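Local coordinates for p800 reaction center core protein (Heliobacterium modesticaldum, PDB 5V8K) that forms the symmetric homodimeric core of a photosynthetic reaction center, binding the pigments that harvest light and drive charge separation and helping to hold an iron-sulfur cluster, at residues V394-M399 / Y442-F447. Sequence-based numbering, arbitrary orientation.
Sequences VPMWRM and YLAIFF. With GBF (Bacteriochlorophyll g), chain T.
The ring of P395 is set against A444, with CG 3.5 Å from A444 CA, a tight fit consistent with the small side chain of A444. At one end of this pyrrolidine, CB meets L443 CB at 4.0 Å. At the other, CD approaches F447 CD2 at 3.6 Å, the phenyl ring lying obliquely to the proline. L443 CG in turn rests over one face of F447, offset toward the rim. M396 CG, anti to its own carbonyl carbon (chi1 -62°), meets the same methyl, A444 CB, at 3.8 Å.

On the pigment side, the methyl CMB of bacteriochlorophyll g sits 3.2 Å above the plane of the W397 indole, over its centre, while F317 meets this ring edge-to-face. A leucine in place of W397 would probably leave CMB without its flat bed and let that edge of the macrocycle shift. R398 NH2 forms a salt bridge with E548 of the second subunit, and R398 NH1 a hydrogen bond to 8(1)-OH-chlorophyll aF.

Segments 394-399 and 442-447 run nearly antiparallel (162°), their axes 8.3 Å apart at closest approach: a buried helix-helix contact, with helix 376-401 kinked at P395, within the membrane-spanning, pigment-binding core of a photosystem I-like (type I) reaction center.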
ATOM      1  N   VAL A 394      12.078 -10.361 -15.557  1.00 36.48           N
ATOM      2  CA  VAL A 394      11.908 -11.724 -15.009  1.00 37.00           C
ATOM      3  C   VAL A 394      10.523 -12.247 -15.401  1.00 41.52           C
ATOM      4  O   VAL A 394      10.442 -13.299 -16.045  1.00 41.23           O
ATOM      5  CB  VAL A 394      12.141 -11.776 -13.481  1.00 36.45           C
ATOM      6  CG1 VAL A 394      11.685 -13.094 -12.876  1.00 36.91           C
ATOM      7  CG2 VAL A 394      13.646 -11.573 -13.175  1.00 36.83           C
ATOM      8  N   PRO A 395       9.418 -11.562 -15.075  1.00 41.61           N
ATOM      9  CA  PRO A 395       8.123 -12.032 -15.601  1.00 37.53           C
ATOM     10  C   PRO A 395       8.031 -11.994 -17.128  1.00 38.26           C
ATOM     11  O   PRO A 395       7.346 -12.846 -17.710  1.00 40.99           O
ATOM     12  CB  PRO A 395       7.083 -11.100 -14.950  1.00 36.38           C
ATOM     13  CG  PRO A 395       7.840  -9.932 -14.408  1.00 35.62           C
ATOM     14  CD  PRO A 395       9.270 -10.434 -14.153  1.00 36.18           C
ATOM     15  N   MET A 396       8.738 -11.079 -17.797  1.00 38.07           N
ATOM     16  CA  MET A 396       8.668 -10.994 -19.257  1.00 39.82           C
ATOM     17  C   MET A 396       9.256 -12.236 -19.922  1.00 41.54           C
ATOM     18  O   MET A 396       8.678 -12.781 -20.873  1.00 41.04           O
ATOM     19  CB  MET A 396       9.377  -9.737 -19.758  1.00 38.60           C
ATOM     20  CG  MET A 396       8.744  -8.459 -19.257  1.00 39.62           C
ATOM     21  SD  MET A 396       9.595  -6.952 -19.789  1.00 38.56           S
ATOM     22  CE  MET A 396       9.164  -7.049 -21.492  1.00 39.11           C
ATOM     23  N   TRP A 397      10.421 -12.687 -19.455  1.00 39.41           N
ATOM     24  CA  TRP A 397      11.003 -13.864 -20.079  1.00 40.84           C
ATOM     25  C   TRP A 397      10.282 -15.144 -19.667  1.00 44.33           C
ATOM     26  O   TRP A 397      10.304 -16.121 -20.421  1.00 42.57           O
ATOM     27  CB  TRP A 397      12.498 -13.957 -19.800  1.00 41.30           C
ATOM     28  CG  TRP A 397      13.265 -12.931 -20.589  1.00 41.39           C
ATOM     29  CD1 TRP A 397      13.890 -11.821 -20.094  1.00 40.60           C
ATOM     30  CD2 TRP A 397      13.484 -12.909 -22.010  1.00 42.43           C
ATOM     31  NE1 TRP A 397      14.494 -11.129 -21.099  1.00 41.08           N
ATOM     32  CE2 TRP A 397      14.273 -11.773 -22.290  1.00 42.69           C
ATOM     33  CE3 TRP A 397      13.103 -13.739 -23.070  1.00 43.61           C
ATOM     34  CZ2 TRP A 397      14.653 -11.417 -23.593  1.00 43.09           C
ATOM     35  CZ3 TRP A 397      13.517 -13.399 -24.374  1.00 46.34           C
ATOM     36  CH2 TRP A 397      14.277 -12.239 -24.613  1.00 44.24           C
ATOM     37  N   ARG A 398       9.551 -15.121 -18.555  1.00 41.51           N
ATOM     38  CA  ARG A 398       8.695 -16.258 -18.223  1.00 41.47           C
ATOM     39  C   ARG A 398       7.466 -16.343 -19.142  1.00 41.77           C
ATOM     40  O   ARG A 398       7.052 -17.448 -19.514  1.00 42.84           O
ATOM     41  CB  ARG A 398       8.295 -16.174 -16.746  1.00 40.47           C
ATOM     42  CG  ARG A 398       9.476 -16.458 -15.767  1.00 40.54           C
ATOM     43  CD  ARG A 398       9.083 -16.136 -14.346  1.00 39.48           C
ATOM     44  NE  ARG A 398       8.107 -17.074 -13.806  1.00 39.74           N
ATOM     45  CZ  ARG A 398       7.769 -17.116 -12.517  1.00 44.88           C
ATOM     46  NH1 ARG A 398       8.344 -16.285 -11.671  1.00 39.20           N
ATOM     47  NH2 ARG A 398       6.911 -18.028 -12.046  1.00 39.55           N
ATOM     48  N   MET A 399       6.868 -15.197 -19.520  1.00 41.26           N
ATOM     49  CA  MET A 399       5.843 -15.165 -20.568  1.00 41.70           C
ATOM     50  C   MET A 399       6.321 -15.889 -21.805  1.00 44.44           C
ATOM     51  O   MET A 399       5.609 -16.729 -22.370  1.00 44.17           O
ATOM     52  CB  MET A 399       5.479 -13.714 -20.957  1.00 41.23           C
ATOM     53  CG  MET A 399       4.474 -13.013 -20.094  1.00 39.60           C
ATOM     54  SD  MET A 399       3.894 -11.418 -20.848  1.00 39.69           S
ATOM     55  CE  MET A 399       5.246 -10.285 -20.621  1.00 38.30           C
ATOM     56  N   TYR A 442       0.698  -9.334 -16.142  1.00 36.00           N
ATOM     57  CA  TYR A 442       0.346  -8.416 -15.059  1.00 32.56           C
ATOM     58  C   TYR A 442       1.537  -8.180 -14.151  1.00 34.60           C
ATOM     59  O   TYR A 442       1.746  -7.055 -13.673  1.00 35.05           O
ATOM     60  CB  TYR A 442      -0.822  -8.947 -14.223  1.00 33.63           C
ATOM     61  CG  TYR A 442      -2.076  -9.260 -14.963  1.00 35.68           C
ATOM     62  CD1 TYR A 442      -2.609  -8.377 -15.890  1.00 32.79           C
ATOM     63  CD2 TYR A 442      -2.739 -10.454 -14.749  1.00 34.70           C
ATOM     64  CE1 TYR A 442      -3.736  -8.684 -16.581  1.00 37.62           C
ATOM     65  CE2 TYR A 442      -3.913 -10.774 -15.445  1.00 34.79           C
ATOM     66  CZ  TYR A 442      -4.416  -9.862 -16.361  1.00 34.09           C
ATOM     67  OH  TYR A 442      -5.556 -10.159 -17.119  1.00 35.32           O
ATOM     68  N   LEU A 443       2.290  -9.256 -13.829  1.00 35.67           N
ATOM     69  CA  LEU A 443       3.366  -9.112 -12.874  1.00 34.84           C
ATOM     70  C   LEU A 443       4.456  -8.215 -13.443  1.00 33.55           C
ATOM     71  O   LEU A 443       5.074  -7.438 -12.713  1.00 33.22           O
ATOM     72  CB  LEU A 443       3.921 -10.512 -12.489  1.00 36.47           C
ATOM     73  CG  LEU A 443       4.946 -10.632 -11.365  1.00 34.63           C
ATOM     74  CD1 LEU A 443       4.388 -10.032 -10.053  1.00 32.96           C
ATOM     75  CD2 LEU A 443       5.418 -12.065 -11.106  1.00 34.66           C
ATOM     76  N   ALA A 444       4.707  -8.299 -14.748  1.00 32.38           N
ATOM     77  CA  ALA A 444       5.691  -7.396 -15.333  1.00 32.36           C
ATOM     78  C   ALA A 444       5.224  -5.940 -15.239  1.00 33.35           C
ATOM     79  O   ALA A 444       6.023  -5.039 -14.946  1.00 32.44           O
ATOM     80  CB  ALA A 444       5.993  -7.804 -16.765  1.00 33.32           C
ATOM     81  N   ILE A 445       3.918  -5.695 -15.415  1.00 34.89           N
ATOM     82  CA  ILE A 445       3.375  -4.349 -15.234  1.00 32.81           C
ATOM     83  C   ILE A 445       3.656  -3.846 -13.820  1.00 35.14           C
ATOM     84  O   ILE A 445       4.068  -2.702 -13.625  1.00 34.42           O
ATOM     85  CB  ILE A 445       1.866  -4.324 -15.539  1.00 34.39           C
ATOM     86  CG1 ILE A 445       1.578  -4.676 -17.028  1.00 33.42           C
ATOM     87  CG2 ILE A 445       1.275  -2.971 -15.154  1.00 31.94           C
ATOM     88  CD1 ILE A 445       2.086  -3.614 -18.043  1.00 33.78           C
ATOM     89  N   PHE A 446       3.380  -4.683 -12.814  1.00 36.05           N
ATOM     90  CA  PHE A 446       3.658  -4.352 -11.412  1.00 37.04           C
ATOM     91  C   PHE A 446       5.135  -4.038 -11.208  1.00 38.53           C
ATOM     92  O   PHE A 446       5.492  -3.030 -10.590  1.00 35.53           O
ATOM     93  CB  PHE A 446       3.297  -5.532 -10.488  1.00 36.29           C
ATOM     94  CG  PHE A 446       1.833  -5.697 -10.202  1.00 34.76           C
ATOM     95  CD1 PHE A 446       1.114  -4.699  -9.589  1.00 36.76           C
ATOM     96  CD2 PHE A 446       1.194  -6.887 -10.503  1.00 35.65           C
ATOM     97  CE1 PHE A 446      -0.279  -4.868  -9.308  1.00 36.10           C
ATOM     98  CE2 PHE A 446      -0.180  -7.075 -10.248  1.00 38.10           C
ATOM     99  CZ  PHE A 446      -0.915  -6.049  -9.650  1.00 37.44           C
ATOM    100  N   PHE A 447       6.005  -4.955 -11.640  1.00 33.29           N
ATOM    101  CA  PHE A 447       7.448  -4.808 -11.446  1.00 32.64           C
ATOM    102  C   PHE A 447       7.999  -3.561 -12.150  1.00 34.08           C
ATOM    103  O   PHE A 447       9.030  -3.007 -11.734  1.00 33.00           O
ATOM    104  CB  PHE A 447       8.167  -6.062 -11.978  1.00 36.48           C
ATOM    105  CG  PHE A 447       8.156  -7.281 -11.030  1.00 35.45           C
ATOM    106  CD1 PHE A 447       7.329  -7.352  -9.922  1.00 33.67           C
ATOM    107  CD2 PHE A 447       8.998  -8.341 -11.278  1.00 36.78           C
ATOM    108  CE1 PHE A 447       7.341  -8.482  -9.079  1.00 33.98           C
ATOM    109  CE2 PHE A 447       9.006  -9.476 -10.437  1.00 37.32           C
ATOM    110  CZ  PHE A 447       8.176  -9.524  -9.335  1.00 35.54           C
TER
HETATM  111 MG   GBF T1018      11.774  -8.656 -28.440  1.00 53.50          MG
HETATM  112  CHA GBF T1018      10.815 -10.970 -30.898  1.00 48.29           C
HETATM  113  CHB GBF T1018      10.794 -10.803 -26.125  1.00 44.24           C
HETATM  114  CHC GBF T1018      13.318  -6.503 -26.292  1.00 47.60           C
HETATM  115  CHD GBF T1018      12.856  -6.531 -31.173  1.00 48.78           C
HETATM  116  NA  GBF T1018      10.993 -10.473 -28.488  1.00 58.43           N
HETATM  117  C1A GBF T1018      10.678 -11.334 -29.458  1.00 47.25           C
HETATM  118  C2A GBF T1018      10.322 -12.738 -29.120  1.00 48.02           C
HETATM  119  C3A GBF T1018       9.848 -12.425 -27.697  1.00 56.40           C
HETATM  120  C4A GBF T1018      10.588 -11.154 -27.422  1.00 45.41           C
HETATM  121  CMA GBF T1018       8.345 -12.194 -27.581  1.00 50.85           C
HETATM  122  CAA GBF T1018      11.516 -13.711 -29.277  1.00 49.73           C
HETATM  123  CBA GBF T1018      12.639 -13.489 -28.265  1.00 50.97           C
HETATM  124  CGA GBF T1018      13.693 -14.558 -28.464  1.00 66.88           C
HETATM  125  O1A GBF T1018      13.368 -15.738 -28.530  1.00 67.03           O
HETATM  126  O2A GBF T1018      15.018 -14.227 -27.971  1.00 76.92           O
HETATM  127  NB  GBF T1018      12.180  -8.747 -26.439  1.00 43.67           N
HETATM  128  C1B GBF T1018      11.556  -9.623 -25.615  1.00 43.32           C
HETATM  129  C2B GBF T1018      11.919  -9.324 -24.324  1.00 47.61           C
HETATM  130  C3B GBF T1018      12.633  -8.140 -24.376  1.00 45.27           C
HETATM  131  C4B GBF T1018      12.673  -7.730 -25.730  1.00 50.78           C
HETATM  132  CMB GBF T1018      11.594 -10.149 -23.097  1.00 41.87           C
HETATM  133  CAB GBF T1018      13.198  -7.570 -23.145  1.00 46.30           C
HETATM  134  CBB GBF T1018      14.134  -6.655 -23.024  1.00 48.98           C
HETATM  135  NC  GBF T1018      12.847  -6.933 -28.711  1.00 51.99           N
HETATM  136  C1C GBF T1018      13.356  -6.177 -27.743  1.00 48.56           C
HETATM  137  C2C GBF T1018      13.995  -4.847 -27.946  1.00 48.31           C
HETATM  138  C3C GBF T1018      13.839  -5.030 -29.381  1.00 51.55           C
HETATM  139  C4C GBF T1018      13.164  -6.174 -29.785  1.00 50.30           C
HETATM  140  CMC GBF T1018      13.035  -3.742 -27.434  1.00 45.78           C
HETATM  141  CAC GBF T1018      14.323  -3.999 -30.320  1.00 52.30           C
HETATM  142  CBC GBF T1018      15.053  -2.780 -29.814  1.00 50.91           C
HETATM  143  ND  GBF T1018      11.897  -8.634 -30.456  1.00 53.26           N
HETATM  144  C1D GBF T1018      12.242  -7.836 -31.464  1.00 51.36           C
HETATM  145  C2D GBF T1018      11.993  -8.277 -33.007  1.00 55.09           C
HETATM  146  C3D GBF T1018      11.461  -9.495 -32.571  1.00 53.92           C
HETATM  147  C4D GBF T1018      11.379  -9.718 -31.162  1.00 47.82           C
HETATM  148  CMD GBF T1018      12.248  -7.677 -34.341  1.00 57.40           C
HETATM  149  CAD GBF T1018      11.017 -10.746 -33.226  1.00 51.71           C
HETATM  150  OBD GBF T1018      10.717 -11.022 -34.435  1.00 56.37           O
HETATM  151  CBD GBF T1018      10.470 -11.663 -32.162  1.00 52.50           C
HETATM  152  CGD GBF T1018       8.980 -11.843 -32.203  1.00 55.74           C
HETATM  153  O1D GBF T1018       8.208 -11.112 -31.604  1.00 54.41           O
HETATM  154  O2D GBF T1018       8.384 -12.889 -32.977  1.00 57.12           O
HETATM  155  CED GBF T1018       7.243 -12.502 -33.742  1.00 62.52           C
HETATM  156  C1  GBF T1018      16.002 -15.198 -27.629  1.00 79.34           C
HETATM  157  C2  GBF T1018      16.868 -14.550 -26.577  1.00 78.85           C
HETATM  158  C3  GBF T1018      17.823 -13.658 -26.882  1.00 79.22           C
HETATM  159  C4  GBF T1018      18.099 -13.266 -28.303  1.00 78.81           C
HETATM  160  C5  GBF T1018      18.638 -13.031 -25.774  1.00 79.14           C